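Local coordinates for putative adenosine kinase (Schistosoma mansoni, PDB 3VAS), which phosphorylates adenosine to AMP at its 5'-hydroxyl, as an adenosine kinase of the ribokinase-like pfkB family, at residues E24-N32 / K178-V188; N86-I95 / D320-I331. All blocks are in the same frame, centred on the assembly; numbering follows the deposited sequence.

Contact 1 (E24-N32 / K178-V188); sequences EGYVFGMGN and KAQVYYIAGFV. With ADN (adenosine), chain C.
Gln180 lays its CB over one face of the Tyr26 ring, 3.8 Å from the ring centroid in a CH-pi contact, and its amide chain runs athwart the tyrosine. A first torsion of -165° turns the Tyr26 ring away from its backbone N and back to Gln180 and Val181, CE2 meeting Val181 CG2. Tyr26 O takes two N-H groups, from Gln180 and Val181, and starts the parallel pairing of strands 27-31 and 181-185. Phe28 N to Val181 O (2.9 Å) and Tyr183 N to Phe28 O (3.1 Å) continue it. On one face Val27 and Val181 run alongside each other, CG2 of Val27 against CB of Val181. On the other, Phe28 CB touches both Ala179 CB and Tyr182 CD1, each within 3.7 Å. Further along, Met30 sets CG against Ile184 CD1 and bends at chi3 (-84°) to bring CE 3.6 Å from Val188 CG1; helix 189-205 touches Met30 through Ile199. Beyond the end of strand 181-185, Asn32 ND2 gives a straight bond to adenosine N1 (3.0 Å) and a weak one to Phe187 O, while Thr191 holds OD1. Phe187 spreads a ring face over the base. An N-H directed at N1 is consistent with a neutral base, unprotonated there.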
loop_
_atom_site.group_PDB
_atom_site.type_symbol
_atom_site.label_atom_id
_atom_site.label_comp_id
_atom_site.label_asym_id
_atom_site.label_seq_id
_atom_site.Cartn_x
_atom_site.Cartn_y
_atom_site.Cartn_z
ATOM N N GLU A 24 -11.230 17.866 7.940
ATOM C CA GLU A 24 -10.046 17.942 7.082
ATOM C C GLU A 24 -8.852 17.268 7.753
ATOM O O GLU A 24 -8.694 17.334 8.973
ATOM C CB GLU A 24 -9.707 19.392 6.727
ATOM C CG GLU A 24 -10.711 20.059 5.797
ATOM C CD GLU A 24 -10.239 21.418 5.303
ATOM O OE1 GLU A 24 -9.120 21.838 5.677
ATOM O OE2 GLU A 24 -10.988 22.062 4.537
ATOM N N GLY A 25 -8.022 16.607 6.952
ATOM C CA GLY A 25 -6.889 15.873 7.482
ATOM C C GLY A 25 -7.288 14.746 8.419
ATOM O O GLY A 25 -6.531 14.371 9.309
ATOM N N TYR A 26 -8.487 14.210 8.220
ATOM C CA TYR A 26 -8.982 13.090 9.013
ATOM C C TYR A 26 -8.122 11.840 8.798
ATOM O O TYR A 26 -7.923 11.048 9.720
ATOM C CB TYR A 26 -10.430 12.795 8.626
ATOM C CG TYR A 26 -11.175 11.922 9.602
ATOM C CD1 TYR A 26 -11.801 12.473 10.714
ATOM C CD2 TYR A 26 -11.270 10.549 9.407
ATOM C CE1 TYR A 26 -12.492 11.679 11.608
ATOM C CE2 TYR A 26 -11.960 9.749 10.296
ATOM C CZ TYR A 26 -12.567 10.319 11.394
ATOM O OH TYR A 26 -13.255 9.525 12.281
ATOM N N VAL A 27 -7.621 11.683 7.573
ATOM C CA VAL A 27 -6.822 10.528 7.176
ATOM C C VAL A 27 -5.397 10.952 6.838
ATOM O O VAL A 27 -5.187 11.860 6.035
ATOM C CB VAL A 27 -7.422 9.828 5.933
ATOM C CG1 VAL A 27 -6.522 8.692 5.470
ATOM C CG2 VAL A 27 -8.829 9.321 6.227
ATOM N N PHE A 28 -4.422 10.288 7.451
ATOM C CA PHE A 28 -3.013 10.599 7.220
ATOM C C PHE A 28 -2.265 9.377 6.706
ATOM O O PHE A 28 -2.403 8.283 7.249
ATOM C CB PHE A 28 -2.351 11.096 8.513
ATOM C CG PHE A 28 -0.873 11.379 8.375
ATOM C CD1 PHE A 28 -0.424 12.660 8.095
ATOM C CD2 PHE A 28 0.065 10.365 8.536
ATOM C CE1 PHE A 28 0.929 12.924 7.965
ATOM C CE2 PHE A 28 1.415 10.622 8.405
ATOM C CZ PHE A 28 1.850 11.903 8.123
ATOM N N GLY A 29 -1.461 9.572 5.668
ATOM C CA GLY A 29 -0.554 8.537 5.211
ATOM C C GLY A 29 0.875 9.047 5.134
ATOM O O GLY A 29 1.105 10.233 4.893
ATOM N N MET A 30 1.837 8.162 5.369
ATOM C CA MET A 30 3.233 8.450 5.039
ATOM C C MET A 30 3.788 7.263 4.268
ATOM O O MET A 30 3.440 6.124 4.560
ATOM C CB MET A 30 4.081 8.745 6.285
ATOM C CG MET A 30 4.232 7.583 7.267
ATOM S SD MET A 30 5.557 7.833 8.486
ATOM C CE MET A 30 6.988 7.274 7.591
ATOM N N GLY A 31 4.628 7.519 3.270
ATOM C CA GLY A 31 5.159 6.425 2.474
ATOM C C GLY A 31 6.256 6.766 1.484
ATOM O O GLY A 31 6.942 7.787 1.605
ATOM N N ASN A 32 6.422 5.887 0.500
ATOM C CA ASN A 32 7.421 6.074 -0.540
ATOM C C ASN A 32 6.762 6.531 -1.842
ATOM O O ASN A 32 6.113 5.742 -2.528
ATOM C CB ASN A 32 8.195 4.769 -0.762
ATOM C CG ASN A 32 8.634 4.120 0.545
ATOM O OD1 ASN A 32 8.953 4.808 1.515
ATOM N ND2 ASN A 32 8.646 2.791 0.575
ATOM N N LYS A 178 -3.972 15.842 14.004
ATOM C CA LYS A 178 -5.363 16.081 13.623
ATOM C C LYS A 178 -6.029 14.865 12.966
ATOM O O LYS A 178 -7.255 14.814 12.839
ATOM C CB LYS A 178 -5.477 17.295 12.695
ATOM C CG LYS A 178 -4.823 17.093 11.340
ATOM C CD LYS A 178 -5.332 18.096 10.317
ATOM C CE LYS A 178 -4.968 19.512 10.695
ATOM N NZ LYS A 178 -5.658 20.498 9.821
ATOM N N ALA A 179 -5.226 13.893 12.542
ATOM C CA ALA A 179 -5.768 12.692 11.905
ATOM C C ALA A 179 -6.397 11.751 12.923
ATOM O O ALA A 179 -5.951 11.670 14.065
ATOM C CB ALA A 179 -4.693 11.970 11.112
ATOM N N GLN A 180 -7.441 11.045 12.505
ATOM C CA GLN A 180 -8.079 10.046 13.358
ATOM C C GLN A 180 -7.826 8.667 12.779
ATOM O O GLN A 180 -8.038 7.649 13.443
ATOM C CB GLN A 180 -9.582 10.308 13.471
ATOM C CG GLN A 180 -9.922 11.640 14.122
ATOM C CD GLN A 180 -9.364 11.753 15.527
ATOM O OE1 GLN A 180 -8.774 12.771 15.895
ATOM N NE2 GLN A 180 -9.547 10.704 16.324
ATOM N N VAL A 181 -7.365 8.654 11.531
ATOM C CA VAL A 181 -7.124 7.419 10.789
ATOM C C VAL A 181 -5.769 7.467 10.091
ATOM O O VAL A 181 -5.433 8.460 9.445
ATOM C CB VAL A 181 -8.217 7.191 9.722
ATOM C CG1 VAL A 181 -7.910 5.947 8.892
ATOM C CG2 VAL A 181 -9.592 7.085 10.377
ATOM N N TYR A 182 -4.990 6.398 10.224
ATOM C CA TYR A 182 -3.708 6.301 9.534
ATOM C C TYR A 182 -3.655 5.094 8.608
ATOM O O TYR A 182 -4.200 4.031 8.916
ATOM C CB TYR A 182 -2.551 6.236 10.532
ATOM C CG TYR A 182 -2.584 7.332 11.568
ATOM C CD1 TYR A 182 -2.096 8.599 11.281
ATOM C CD2 TYR A 182 -3.112 7.104 12.828
ATOM C CE1 TYR A 182 -2.129 9.607 12.224
ATOM C CE2 TYR A 182 -3.153 8.107 13.777
ATOM C CZ TYR A 182 -2.660 9.356 13.471
ATOM O OH TYR A 182 -2.697 10.356 14.415
ATOM N N TYR A 183 -3.015 5.274 7.459
ATOM C CA TYR A 183 -2.693 4.160 6.586
ATOM C C TYR A 183 -1.212 4.202 6.239
ATOM O O TYR A 183 -0.748 5.156 5.612
ATOM C CB TYR A 183 -3.524 4.188 5.299
ATOM C CG TYR A 183 -3.241 3.000 4.402
ATOM C CD1 TYR A 183 -3.873 1.775 4.614
ATOM C CD2 TYR A 183 -2.324 3.090 3.360
ATOM C CE1 TYR A 183 -3.608 0.677 3.806
ATOM C CE2 TYR A 183 -2.048 1.998 2.549
ATOM C CZ TYR A 183 -2.695 0.797 2.773
ATOM O OH TYR A 183 -2.426 -0.281 1.959
ATOM N N ILE A 184 -0.470 3.183 6.659
ATOM C CA ILE A 184 0.922 3.038 6.250
ATOM C C ILE A 184 1.198 1.612 5.773
ATOM O O ILE A 184 0.939 0.641 6.490
ATOM C CB ILE A 184 1.909 3.379 7.386
ATOM C CG1 ILE A 184 1.552 4.708 8.056
ATOM C CG2 ILE A 184 3.337 3.428 6.849
ATOM C CD1 ILE A 184 2.455 5.049 9.229
ATOM N N ALA A 185 1.712 1.491 4.553
ATOM C CA ALA A 185 2.074 0.190 3.997
ATOM C C ALA A 185 3.361 -0.340 4.624
ATOM O O ALA A 185 4.203 0.434 5.091
ATOM C CB ALA A 185 2.224 0.278 2.480
ATOM N N GLY A 186 3.505 -1.663 4.623
ATOM C CA GLY A 186 4.696 -2.304 5.146
ATOM C C GLY A 186 5.962 -1.848 4.445
ATOM O O GLY A 186 7.042 -1.880 5.031
ATOM N N PHE A 187 5.820 -1.420 3.192
ATOM C CA PHE A 187 6.939 -0.942 2.383
ATOM C C PHE A 187 7.770 0.143 3.064
ATOM O O PHE A 187 8.949 0.315 2.752
ATOM C CB PHE A 187 6.427 -0.394 1.051
ATOM C CG PHE A 187 6.017 -1.453 0.063
ATOM C CD1 PHE A 187 4.803 -1.364 -0.600
ATOM C CD2 PHE A 187 6.856 -2.518 -0.227
ATOM C CE1 PHE A 187 4.423 -2.328 -1.517
ATOM C CE2 PHE A 187 6.480 -3.483 -1.144
ATOM C CZ PHE A 187 5.263 -3.386 -1.788
ATOM N N VAL A 188 7.153 0.878 3.982
ATOM C CA VAL A 188 7.817 2.003 4.640
ATOM C C VAL A 188 8.818 1.538 5.705
ATOM O O VAL A 188 9.661 2.310 6.165
ATOM C CB VAL A 188 6.778 2.985 5.221
ATOM C CG1 VAL A 188 7.443 4.263 5.717
ATOM C CG2 VAL A 188 5.751 3.318 4.151
HETATM O "O5'" ADN C . 0.758 -2.081 -5.493
HETATM C "C5'" ADN C . 1.406 -1.626 -6.680
HETATM C "C4'" ADN C . 2.234 -0.393 -6.413
HETATM O "O4'" ADN C . 3.292 -0.709 -5.494
HETATM C "C3'" ADN C . 2.921 0.242 -7.628
HETATM O "O3'" ADN C . 2.260 1.464 -7.966
HETATM C "C2'" ADN C . 4.352 0.556 -7.136
HETATM O "O2'" ADN C . 4.782 1.877 -7.381
HETATM C "C1'" ADN C . 4.276 0.271 -5.636
HETATM N N9 ADN C . 5.527 -0.202 -5.042
HETATM C C8 ADN C . 6.340 -1.120 -5.530
HETATM N N7 ADN C . 7.481 -1.234 -4.606
HETATM C C5 ADN C . 7.280 -0.309 -3.539
HETATM C C6 ADN C . 8.038 -0.003 -2.412
HETATM N N6 ADN C . 9.281 -0.688 -2.177
HETATM N N1 ADN C . 7.593 0.968 -1.525
HETATM C C2 ADN C . 6.408 1.624 -1.745
HETATM N N3 ADN C . 5.659 1.321 -2.852
HETATM C C4 ADN C . 6.124 0.334 -3.757
HETATM O O HOH W 1 -8.872 16.177 11.279
#

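Contact 2 (N86-I95 / D320-I331); sequences NTVKMIQWII and DAFAAGFIADYI. With ADN (adenosine), chain C.
Ala324 CB enters the middle of the interface between Met90 CB (3.7 Å) and Ile91 CG1 (3.8 Å), and it comes within 3.3 Å of Thr87 O. Ala324 and Ala328, with Gly325 beside them, let helices 86-95 and 320-330 approach to 8.0 Å, their axes running 41° apart. Ile91 carries CG1 anti to its carbonyl carbon (chi1 -66°), which sends CD1 across to Ile327 CG2. One turn on, Ala328 CB meets Ile94 CG2 and Ile95 CG1, and Ile94 CD1 rests on Gly325 CA. The extended Met90 chain places SD against Ala321 CB. Toward the nucleoside the contact turns polar. Thr87 OG1 donates to Asp320 O (2.8 Å), while Ala324 N reaches that oxygen from the opposite face of its carbonyl plane; a water bridges Thr87 OG1 and Asp320 OD1. Asn86 ND2 meets Asp320 OD2 at 3.1 Å with a nearly straight N-H (170°), on the anti side and somewhat out of the carboxylate plane. The same ND2 bonds adenosine O3', and OD2 accepts from adenosine O5' (2.7 Å). Asp320 closes the Gly-Ala-Gly-Asp motif near the start of helix 318-330 and bonds the 5'-hydroxyl, consistent with the catalytic-base position of the ribokinase (pfkB) family.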
loop_
_atom_site.group_PDB
_atom_site.type_symbol
_atom_site.label_atom_id
_atom_site.label_comp_id
_atom_site.label_asym_id
_atom_site.label_seq_id
_atom_site.Cartn_x
_atom_site.Cartn_y
_atom_site.Cartn_z
ATOM N N ASN A 86 -0.937 5.574 -3.374
ATOM C CA ASN A 86 -2.058 5.059 -4.161
ATOM C C ASN A 86 -3.332 4.952 -3.314
ATOM O O ASN A 86 -4.395 5.444 -3.698
ATOM C CB ASN A 86 -1.739 3.677 -4.751
ATOM C CG ASN A 86 -0.756 3.727 -5.915
ATOM O OD1 ASN A 86 -0.467 4.789 -6.471
ATOM N ND2 ASN A 86 -0.258 2.556 -6.305
ATOM N N THR A 87 -3.202 4.318 -2.153
ATOM C CA THR A 87 -4.327 4.089 -1.255
ATOM C C THR A 87 -4.909 5.389 -0.708
ATOM O O THR A 87 -6.120 5.612 -0.761
ATOM C CB THR A 87 -3.910 3.170 -0.085
ATOM O OG1 THR A 87 -3.622 1.862 -0.593
ATOM C CG2 THR A 87 -5.016 3.064 0.953
ATOM N N VAL A 88 -4.043 6.254 -0.194
ATOM C CA VAL A 88 -4.492 7.493 0.428
ATOM C C VAL A 88 -5.138 8.457 -0.566
ATOM O O VAL A 88 -6.156 9.079 -0.265
ATOM C CB VAL A 88 -3.341 8.173 1.188
ATOM C CG1 VAL A 88 -3.722 9.593 1.605
ATOM C CG2 VAL A 88 -2.959 7.332 2.391
ATOM N N LYS A 89 -4.571 8.573 -1.760
ATOM C CA LYS A 89 -5.149 9.488 -2.733
ATOM C C LYS A 89 -6.467 8.956 -3.297
ATOM O O LYS A 89 -7.337 9.733 -3.684
ATOM C CB LYS A 89 -4.152 9.854 -3.839
ATOM C CG LYS A 89 -3.855 8.770 -4.856
ATOM C CD LYS A 89 -2.736 9.236 -5.796
ATOM C CE LYS A 89 -2.597 8.322 -7.004
ATOM N NZ LYS A 89 -1.522 8.784 -7.928
ATOM N N MET A 90 -6.632 7.638 -3.326
ATOM C CA MET A 90 -7.913 7.087 -3.761
ATOM C C MET A 90 -8.975 7.240 -2.671
ATOM O O MET A 90 -10.144 7.471 -2.978
ATOM C CB MET A 90 -7.806 5.632 -4.220
ATOM C CG MET A 90 -9.111 5.106 -4.820
ATOM S SD MET A 90 -8.957 3.478 -5.583
ATOM C CE MET A 90 -10.542 3.319 -6.411
ATOM N N ILE A 91 -8.576 7.119 -1.405
ATOM C CA ILE A 91 -9.496 7.420 -0.306
ATOM C C ILE A 91 -10.015 8.847 -0.481
ATOM O O ILE A 91 -11.209 9.111 -0.354
ATOM C CB ILE A 91 -8.816 7.311 1.069
ATOM C CG1 ILE A 91 -8.407 5.868 1.361
ATOM C CG2 ILE A 91 -9.743 7.825 2.172
ATOM C CD1 ILE A 91 -7.688 5.699 2.685
ATOM N N GLN A 92 -9.098 9.756 -0.797
ATOM C CA GLN A 92 -9.428 11.152 -1.044
ATOM C C GLN A 92 -10.364 11.309 -2.248
ATOM O O GLN A 92 -11.329 12.071 -2.202
ATOM C CB GLN A 92 -8.137 11.958 -1.249
ATOM C CG GLN A 92 -8.355 13.404 -1.689
ATOM C CD GLN A 92 -9.011 14.251 -0.614
ATOM O OE1 GLN A 92 -8.531 14.313 0.521
ATOM N NE2 GLN A 92 -10.116 14.906 -0.966
ATOM N N TRP A 93 -10.070 10.580 -3.317
ATOM C CA TRP A 93 -10.862 10.615 -4.544
ATOM C C TRP A 93 -12.277 10.069 -4.310
ATOM O O TRP A 93 -13.270 10.651 -4.762
ATOM C CB TRP A 93 -10.128 9.794 -5.602
ATOM C CG TRP A 93 -10.728 9.745 -6.976
ATOM C CD1 TRP A 93 -10.619 10.689 -7.961
ATOM C CD2 TRP A 93 -11.469 8.658 -7.544
ATOM N NE1 TRP A 93 -11.270 10.264 -9.097
ATOM C CE2 TRP A 93 -11.797 9.019 -8.865
ATOM C CE3 TRP A 93 -11.897 7.418 -7.058
ATOM C CZ2 TRP A 93 -12.533 8.185 -9.706
ATOM C CZ3 TRP A 93 -12.626 6.590 -7.894
ATOM C CH2 TRP A 93 -12.937 6.977 -9.202
ATOM N N ILE A 94 -12.365 8.953 -3.594
ATOM C CA ILE A 94 -13.653 8.361 -3.261
ATOM C C ILE A 94 -14.515 9.306 -2.428
ATOM O O ILE A 94 -15.661 9.581 -2.777
ATOM C CB ILE A 94 -13.480 7.027 -2.512
ATOM C CG1 ILE A 94 -12.893 5.973 -3.455
ATOM C CG2 ILE A 94 -14.819 6.559 -1.931
ATOM C CD1 ILE A 94 -12.569 4.659 -2.793
ATOM N N ILE A 95 -13.951 9.813 -1.339
ATOM C CA ILE A 95 -14.705 10.637 -0.397
ATOM C C ILE A 95 -15.072 11.995 -0.999
ATOM O O ILE A 95 -16.104 12.573 -0.659
ATOM C CB ILE A 95 -13.957 10.765 0.949
ATOM C CG1 ILE A 95 -13.800 9.371 1.571
ATOM C CG2 ILE A 95 -14.689 11.700 1.897
ATOM C CD1 ILE A 95 -13.136 9.349 2.918
ATOM N N ASP A 320 -3.912 -1.997 -3.377
ATOM C CA ASP A 320 -3.895 -0.634 -2.859
ATOM C C ASP A 320 -5.291 -0.032 -2.939
ATOM O O ASP A 320 -5.733 0.662 -2.021
ATOM C CB ASP A 320 -2.922 0.244 -3.649
ATOM C CG ASP A 320 -1.499 -0.293 -3.647
ATOM O OD1 ASP A 320 -1.113 -0.999 -2.687
ATOM O OD2 ASP A 320 -0.761 -0.002 -4.614
ATOM N N ALA A 321 -5.971 -0.289 -4.053
ATOM C CA ALA A 321 -7.328 0.203 -4.265
ATOM C C ALA A 321 -8.285 -0.466 -3.289
ATOM O O ALA A 321 -9.158 0.185 -2.713
ATOM C CB ALA A 321 -7.769 -0.069 -5.690
ATOM N N PHE A 322 -8.111 -1.773 -3.116
ATOM C CA PHE A 322 -8.937 -2.538 -2.195
ATOM C C PHE A 322 -8.920 -1.893 -0.816
ATOM O O PHE A 322 -9.967 -1.686 -0.211
ATOM C CB PHE A 322 -8.457 -3.989 -2.107
ATOM C CG PHE A 322 -9.300 -4.849 -1.204
ATOM C CD1 PHE A 322 -10.368 -5.577 -1.717
ATOM C CD2 PHE A 322 -9.033 -4.922 0.157
ATOM C CE1 PHE A 322 -11.154 -6.370 -0.886
ATOM C CE2 PHE A 322 -9.814 -5.713 0.992
ATOM C CZ PHE A 322 -10.877 -6.435 0.471
ATOM N N ALA A 323 -7.724 -1.580 -0.326
ATOM C CA ALA A 323 -7.579 -0.947 0.976
ATOM C C ALA A 323 -8.289 0.407 1.025
ATOM O O ALA A 323 -8.998 0.703 1.987
ATOM C CB ALA A 323 -6.094 -0.798 1.346
ATOM N N ALA A 324 -8.093 1.221 -0.011
ATOM C CA ALA A 324 -8.760 2.520 -0.111
ATOM C C ALA A 324 -10.281 2.381 -0.060
ATOM O O ALA A 324 -10.954 3.067 0.716
ATOM C CB ALA A 324 -8.347 3.235 -1.390
ATOM N N GLY A 325 -10.809 1.491 -0.897
ATOM C CA GLY A 325 -12.241 1.267 -0.977
ATOM C C GLY A 325 -12.817 0.823 0.355
ATOM O O GLY A 325 -13.884 1.289 0.760
ATOM N N PHE A 326 -12.109 -0.063 1.050
ATOM C CA PHE A 326 -12.574 -0.521 2.355
ATOM C C PHE A 326 -12.589 0.609 3.375
ATOM O O PHE A 326 -13.603 0.855 4.019
ATOM C CB PHE A 326 -11.723 -1.673 2.905
ATOM C CG PHE A 326 -12.226 -2.205 4.224
ATOM C CD1 PHE A 326 -13.197 -3.197 4.258
ATOM C CD2 PHE A 326 -11.758 -1.687 5.424
ATOM C CE1 PHE A 326 -13.685 -3.673 5.469
ATOM C CE2 PHE A 326 -12.235 -2.158 6.636
ATOM C CZ PHE A 326 -13.203 -3.156 6.659
ATOM N N ILE A 327 -11.449 1.275 3.529
ATOM C CA ILE A 327 -11.284 2.293 4.560
ATOM C C ILE A 327 -12.229 3.480 4.384
ATOM O O ILE A 327 -12.847 3.928 5.350
ATOM C CB ILE A 327 -9.824 2.775 4.628
ATOM C CG1 ILE A 327 -8.916 1.621 5.075
ATOM C CG2 ILE A 327 -9.685 3.963 5.575
ATOM C CD1 ILE A 327 -7.443 1.910 4.901
ATOM N N ALA A 328 -12.349 3.969 3.150
ATOM C CA ALA A 328 -13.195 5.122 2.850
ATOM C C ALA A 328 -14.623 4.907 3.327
ATOM O O ALA A 328 -15.269 5.838 3.810
ATOM C CB ALA A 328 -13.181 5.432 1.352
ATOM N N ASP A 329 -15.109 3.677 3.189
ATOM C CA ASP A 329 -16.467 3.344 3.612
ATOM C C ASP A 329 -16.526 3.042 5.103
ATOM O O ASP A 329 -17.421 3.515 5.801
ATOM C CB ASP A 329 -17.027 2.173 2.800
ATOM C CG ASP A 329 -17.916 2.632 1.654
ATOM O OD1 ASP A 329 -17.648 3.710 1.083
ATOM O OD2 ASP A 329 -18.894 1.924 1.329
ATOM N N TYR A 330 -15.551 2.278 5.586
ATOM C CA TYR A 330 -15.524 1.839 6.977
ATOM C C TYR A 330 -15.425 3.004 7.966
ATOM O O TYR A 330 -16.052 2.976 9.025
ATOM C CB TYR A 330 -14.374 0.848 7.203
ATOM C CG TYR A 330 -14.455 0.110 8.515
ATOM C CD1 TYR A 330 -15.332 -0.955 8.680
ATOM C CD2 TYR A 330 -13.649 0.468 9.588
ATOM C CE1 TYR A 330 -15.412 -1.641 9.880
ATOM C CE2 TYR A 330 -13.721 -0.212 10.794
ATOM C CZ TYR A 330 -14.606 -1.266 10.934
ATOM O OH TYR A 330 -14.687 -1.946 12.130
ATOM N N ILE A 331 -14.641 4.025 7.624
ATOM C CA ILE A 331 -14.479 5.174 8.516
ATOM C C ILE A 331 -15.668 6.129 8.464
ATOM O O ILE A 331 -15.765 7.048 9.277
ATOM C CB ILE A 331 -13.189 5.965 8.224
ATOM C CG1 ILE A 331 -13.272 6.663 6.863
ATOM C CG2 ILE A 331 -11.962 5.056 8.327
ATOM C CD1 ILE A 331 -12.061 7.517 6.553
HETATM O "O5'" ADN C . 0.758 -2.081 -5.493
HETATM C "C5'" ADN C . 1.406 -1.626 -6.680
HETATM C "C4'" ADN C . 2.234 -0.393 -6.413
HETATM O "O4'" ADN C . 3.292 -0.709 -5.494
HETATM C "C3'" ADN C . 2.921 0.242 -7.628
HETATM O "O3'" ADN C . 2.260 1.464 -7.966
HETATM C "C2'" ADN C . 4.352 0.556 -7.136
HETATM O "O2'" ADN C . 4.782 1.877 -7.381
HETATM C "C1'" ADN C . 4.276 0.271 -5.636
HETATM N N9 ADN C . 5.527 -0.202 -5.042
HETATM C C8 ADN C . 6.340 -1.120 -5.530
HETATM N N7 ADN C . 7.481 -1.234 -4.606
HETATM C C5 ADN C . 7.280 -0.309 -3.539
HETATM C C6 ADN C . 8.038 -0.003 -2.412
HETATM N N6 ADN C . 9.281 -0.688 -2.177
HETATM N N1 ADN C . 7.593 0.968 -1.525
HETATM C C2 ADN C . 6.408 1.624 -1.745
HETATM N N3 ADN C . 5.659 1.321 -2.852
HETATM C C4 ADN C . 6.124 0.334 -3.757
HETATM O O HOH W 2 -1.245 0.134 -0.354
#

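Both contacts are largely buried, although the 24-26/178-180 end of contact 1 reaches the surface. Contact 1 joins parallel strands through backbone hydrogen bonds, whereas contact 2 joins helices through small and branched apolar side chains, with polar bonds gathered at the adenosine end. The helices lie against one face of the strands: Tyr183 CE2 meets Thr87 CB at 3.4 Å, and Ile331 covers Val27 and Val181. Their centres are about 11 Å apart, and the segments alternate along the chain. Each opens onto the nucleoside, contact 1 at the base and contact 2 at the ribose, so this sheet-and-helix core positions opposite ends of one substrate.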